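Local structure of transcriptional regulatory protein FIXJ (Sinorhizobium meliloti, 1DBW) at residues His33-Ala36 and Glu37-Leu40; Ile111-Ala114 and Ile115-Ser119. The protein activates transcription of the nitrogen-fixation regulators nifA and fixK once switched on by FixL, and is represented here by its magnesium-binding receiver domain. The protein carries 2 engineered substitutions. One frame throughout, in Å; residues are numbered along the deposited sequence.

Contact 1 (His33-Ala36 and Glu37-Leu40)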
loop_
_atom_site.group_PDB
_atom_site.type_symbol
_atom_site.label_atom_id
_atom_site.label_comp_id
_atom_site.label_asym_id
_atom_site.label_seq_id
_atom_site.Cartn_x
_atom_site.Cartn_y
_atom_site.Cartn_z
ATOM N N HIS A 33 9.821 -0.726 -1.030
ATOM C CA HIS A 33 10.396 -1.381 0.143
ATOM C C HIS A 33 10.500 -2.846 -0.214
ATOM O O HIS A 33 9.547 -3.420 -0.705
ATOM C CB HIS A 33 9.475 -1.189 1.348
ATOM C CG HIS A 33 9.316 0.246 1.737
ATOM N ND1 HIS A 33 10.146 0.869 2.652
ATOM C CD2 HIS A 33 8.478 1.204 1.271
ATOM C CE1 HIS A 33 9.819 2.150 2.732
ATOM N NE2 HIS A 33 8.813 2.377 1.904
ATOM N N GLN A 34 11.648 -3.439 0.075
ATOM C CA GLN A 34 11.899 -4.845 -0.254
ATOM C C GLN A 34 11.036 -5.841 0.502
ATOM O O GLN A 34 10.848 -6.963 0.044
ATOM C CB GLN A 34 13.365 -5.166 -0.063
ATOM N N SER A 35 10.511 -5.438 1.658
ATOM C CA SER A 35 9.663 -6.330 2.443
ATOM C C SER A 35 8.763 -5.592 3.422
ATOM O O SER A 35 8.978 -4.415 3.716
ATOM C CB SER A 35 10.530 -7.320 3.249
ATOM O OG SER A 35 11.305 -6.638 4.227
ATOM N N ALA A 36 7.781 -6.315 3.948
ATOM C CA ALA A 36 6.875 -5.792 4.953
ATOM C C ALA A 36 7.698 -5.378 6.182
ATOM O O ALA A 36 7.451 -4.325 6.779
ATOM C CB ALA A 36 5.854 -6.848 5.334
ATOM N N GLU A 37 8.676 -6.211 6.549
ATOM C CA GLU A 37 9.539 -5.940 7.696
ATOM C C GLU A 37 10.323 -4.655 7.527
ATOM O O GLU A 37 10.471 -3.883 8.475
ATOM C CB GLU A 37 10.521 -7.106 7.940
ATOM C CG GLU A 37 9.860 -8.484 8.005
ATOM C CD GLU A 37 9.710 -9.147 6.633
ATOM O OE1 GLU A 37 8.570 -9.218 6.116
ATOM O OE2 GLU A 37 10.740 -9.611 6.076
ATOM N N ALA A 38 10.875 -4.465 6.334
ATOM C CA ALA A 38 11.650 -3.281 6.019
ATOM C C ALA A 38 10.755 -2.056 6.153
ATOM O O ALA A 38 11.174 -1.039 6.716
ATOM C CB ALA A 38 12.209 -3.375 4.603
ATOM N N PHE A 39 9.522 -2.163 5.661
ATOM C CA PHE A 39 8.631 -1.018 5.761
ATOM C C PHE A 39 8.271 -0.688 7.201
ATOM O O PHE A 39 8.254 0.488 7.587
ATOM C CB PHE A 39 7.373 -1.173 4.912
ATOM C CG PHE A 39 6.429 -0.018 5.056
ATOM C CD1 PHE A 39 6.729 1.205 4.458
ATOM C CD2 PHE A 39 5.315 -0.112 5.865
ATOM C CE1 PHE A 39 5.950 2.305 4.682
ATOM C CE2 PHE A 39 4.525 0.986 6.097
ATOM C CZ PHE A 39 4.844 2.202 5.507
ATOM N N LEU A 40 7.977 -1.711 8.001
ATOM C CA LEU A 40 7.649 -1.482 9.401
ATOM C C LEU A 40 8.796 -0.785 10.144
ATOM O O LEU A 40 8.563 0.027 11.024
ATOM C CB LEU A 40 7.323 -2.816 10.076
ATOM C CG LEU A 40 5.882 -3.273 9.932
ATOM C CD1 LEU A 40 5.807 -4.748 10.256
ATOM C CD2 LEU A 40 4.992 -2.478 10.891
HETATM O O HOH W 1 7.056 -9.269 3.246
#
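Ser-35 O takes the amide of Phe-39 (N to O 3.0 Å) and Ala-36 O takes that of Leu-40, the first i to i+4 bonds of helix 36-42, which starts as the chain leaves strand 29-33. Ser-35 is the N-cap. Its OG accepts a further bond from Ala-38 N, 3.1 Å away with an N-H...O angle of 158°. OG sits between the backbone N and the carbonyl carbon of its own residue, facing back over the first turn, where it also lies 3.4 Å from Ala-38 CB. The Glu-37 chain bends back and brings its carboxylate alongside the cap: OE2 comes to 3.5 Å from Ser-35 OG, while OE1 accepts from a water that in turn accepts from Ala-36 N. That water thus serves a first-turn amide. The helix so begun follows the second strand of the doubly wound receiver fold of the CheY family, and on its inner side the two rings meet. Phe-39 points its CD1 edge at the face of His-33 in a T-shaped pair, planes at 81° and centroids 4.9 Å apart. CD1 stands over the middle of the imidazole, 3.5 Å from His-33 NE2, and Phe-39 CB adds a CH-pi contact to the same ring. Phe-39 swings CG anti to the backbone N (chi1 178°), which carries the ring across to Val-9 and to Leu-69 of helix 62-71. His-33 NE2 and His-7 ND1, on strand 5-10, are hydrogen-bonded, which ties that edge of the imidazole to the neighbouring strand. A leucine in place of His-33 would probably leave His-7 ND1 without this partner and take away the flat face against which the Phe-39 edge rests.

Contact 2 (Ile111-Ala114 and Ile115-Ser119)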
loop_
_atom_site.group_PDB
_atom_site.type_symbol
_atom_site.label_atom_id
_atom_site.label_comp_id
_atom_site.label_asym_id
_atom_site.label_seq_id
_atom_site.Cartn_x
_atom_site.Cartn_y
_atom_site.Cartn_z
ATOM N N ILE A 111 -5.824 2.359 -9.719
ATOM C CA ILE A 111 -4.952 2.392 -8.558
ATOM C C ILE A 111 -4.530 3.844 -8.316
ATOM O O ILE A 111 -4.402 4.267 -7.174
ATOM C CB ILE A 111 -3.726 1.471 -8.715
ATOM C CG1 ILE A 111 -2.961 1.380 -7.389
ATOM C CG2 ILE A 111 -2.795 1.973 -9.791
ATOM C CD1 ILE A 111 -3.778 0.879 -6.255
ATOM N N ILE A 112 -4.327 4.604 -9.382
ATOM C CA ILE A 112 -3.947 6.021 -9.209
ATOM C C ILE A 112 -5.064 6.791 -8.470
ATOM O O ILE A 112 -4.803 7.581 -7.563
ATOM C CB ILE A 112 -3.626 6.665 -10.575
ATOM C CG1 ILE A 112 -2.292 6.105 -11.089
ATOM C CG2 ILE A 112 -3.561 8.202 -10.469
ATOM C CD1 ILE A 112 -2.006 6.412 -12.548
ATOM N N GLU A 113 -6.319 6.555 -8.840
ATOM C CA GLU A 113 -7.418 7.235 -8.160
ATOM C C GLU A 113 -7.489 6.845 -6.686
ATOM O O GLU A 113 -7.733 7.702 -5.834
ATOM C CB GLU A 113 -8.752 6.949 -8.856
ATOM C CG GLU A 113 -8.775 7.391 -10.317
ATOM C CD GLU A 113 -9.368 8.774 -10.523
ATOM O OE1 GLU A 113 -9.152 9.649 -9.655
ATOM O OE2 GLU A 113 -10.048 8.984 -11.563
ATOM N N ALA A 114 -7.283 5.562 -6.384
ATOM C CA ALA A 114 -7.298 5.092 -5.005
ATOM C C ALA A 114 -6.182 5.769 -4.189
ATOM O O ALA A 114 -6.418 6.197 -3.062
ATOM C CB ALA A 114 -7.157 3.572 -4.960
ATOM N N ILE A 115 -4.971 5.853 -4.759
ATOM C CA ILE A 115 -3.855 6.488 -4.075
ATOM C C ILE A 115 -4.142 7.975 -3.826
ATOM O O ILE A 115 -3.882 8.493 -2.741
ATOM C CB ILE A 115 -2.518 6.336 -4.892
ATOM C CG1 ILE A 115 -2.117 4.850 -4.966
ATOM C CG2 ILE A 115 -1.428 7.211 -4.243
ATOM C CD1 ILE A 115 -0.964 4.534 -5.951
ATOM N N GLU A 116 -4.725 8.654 -4.811
ATOM C CA GLU A 116 -5.076 10.070 -4.625
ATOM C C GLU A 116 -6.140 10.217 -3.512
ATOM O O GLU A 116 -6.031 11.094 -2.646
ATOM C CB GLU A 116 -5.559 10.660 -5.953
ATOM C CG GLU A 116 -4.492 10.608 -7.038
ATOM C CD GLU A 116 -4.990 11.124 -8.382
ATOM O OE1 GLU A 116 -4.141 11.491 -9.227
ATOM O OE2 GLU A 116 -6.221 11.151 -8.600
ATOM N N ARG A 117 -7.088 9.290 -3.474
ATOM C CA ARG A 117 -8.139 9.302 -2.442
ATOM C C ARG A 117 -7.499 9.108 -1.074
ATOM O O ARG A 117 -7.852 9.793 -0.112
ATOM C CB ARG A 117 -9.126 8.155 -2.668
ATOM C CG ARG A 117 -10.588 8.565 -2.841
ATOM C CD ARG A 117 -10.848 9.269 -4.170
ATOM N NE ARG A 117 -10.206 10.582 -4.235
ATOM C CZ ARG A 117 -9.568 11.053 -5.307
ATOM N NH1 ARG A 117 -9.493 10.314 -6.413
ATOM N NH2 ARG A 117 -8.989 12.253 -5.264
ATOM N N ALA A 118 -6.555 8.166 -0.989
ATOM C CA ALA A 118 -5.887 7.902 0.272
ATOM C C ALA A 118 -5.028 9.096 0.712
ATOM O O ALA A 118 -4.934 9.369 1.907
ATOM C CB ALA A 118 -5.022 6.633 0.184
ATOM N N SER A 119 -4.472 9.836 -0.249
ATOM C CA SER A 119 -3.611 10.978 0.083
ATOM C C SER A 119 -4.421 12.100 0.722
ATOM O O SER A 119 -3.871 12.951 1.415
ATOM C CB SER A 119 -2.908 11.515 -1.171
ATOM O OG SER A 119 -3.825 12.256 -1.976
#
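Glu-113 and Arg-117 lie side by side one turn apart on helix 108-119, the last helix of the receiver fold, where Ile-115, Glu-116, Arg-117 and Ala-118 each donate a backbone N-H to the carbonyl four residues back. In Arg-117, CB rests 3.4 Å from Ala-114 O and nearly as close to Glu-113 O. The chain then bends at chi2 (71°) and again at chi3, which keeps CD and CZ each 3.9 Å from Glu-113 O and NE 4.1 Å from it. At the tip, NH1 lies 3.2 Å from Glu-113 O at an angle too poor for a hydrogen bond. It reaches Glu-113 OE1 at 3.3 Å: a salt bridge whose hydrogen bond is weak, the N-H...O angle being 125°. The carboxylate oxygen lies in the guanidinium plane at its edge, but the two groups are turned 65° against each other. NH2 has its own salt-bridge partner in Glu-120. The arginine's charge probably also eases the approach of Glu-116 OE2 to Glu-113 OE1, two acceptors 3.5 Å apart. Next to these charges, the straight chain of Glu-116 runs alongside Ile-112, with OE1 3.6 Å from Ile-112 CG2. Ile-111 CG1 meets Ile-115 CD1 at 4.0 Å on the buried side. There Ile-111 and Ala-118 pack on Ile-79 of strand 78-82 and Ile-115 on Val-52 of strand 49-54, while Ile-112, at the flank, faces Leu-23 of helix 13-25.

In the fold
Contact 1 and contact 2 lie on opposite sides of the chain's centre, their own centres 21 Å apart and their nearest atoms about 12 Å apart, so neither touches the other. Contact 1 starts a helix, contact 2 lies within one, and both pack against the same parallel sheet: residues 33-40 reach strand 5-10, whereas helix 108-119 reaches strands 49-54 and 78-82. The magnesium-binding aspartates lie near both regions, but neither contact is in the site. In contact 1 the Ser-35 side chain is about 7 Å from that of Asp-11; in contact 2 the Ile-111 side chain is about 9 Å from that of Asp-54, the predicted phosphorylation site.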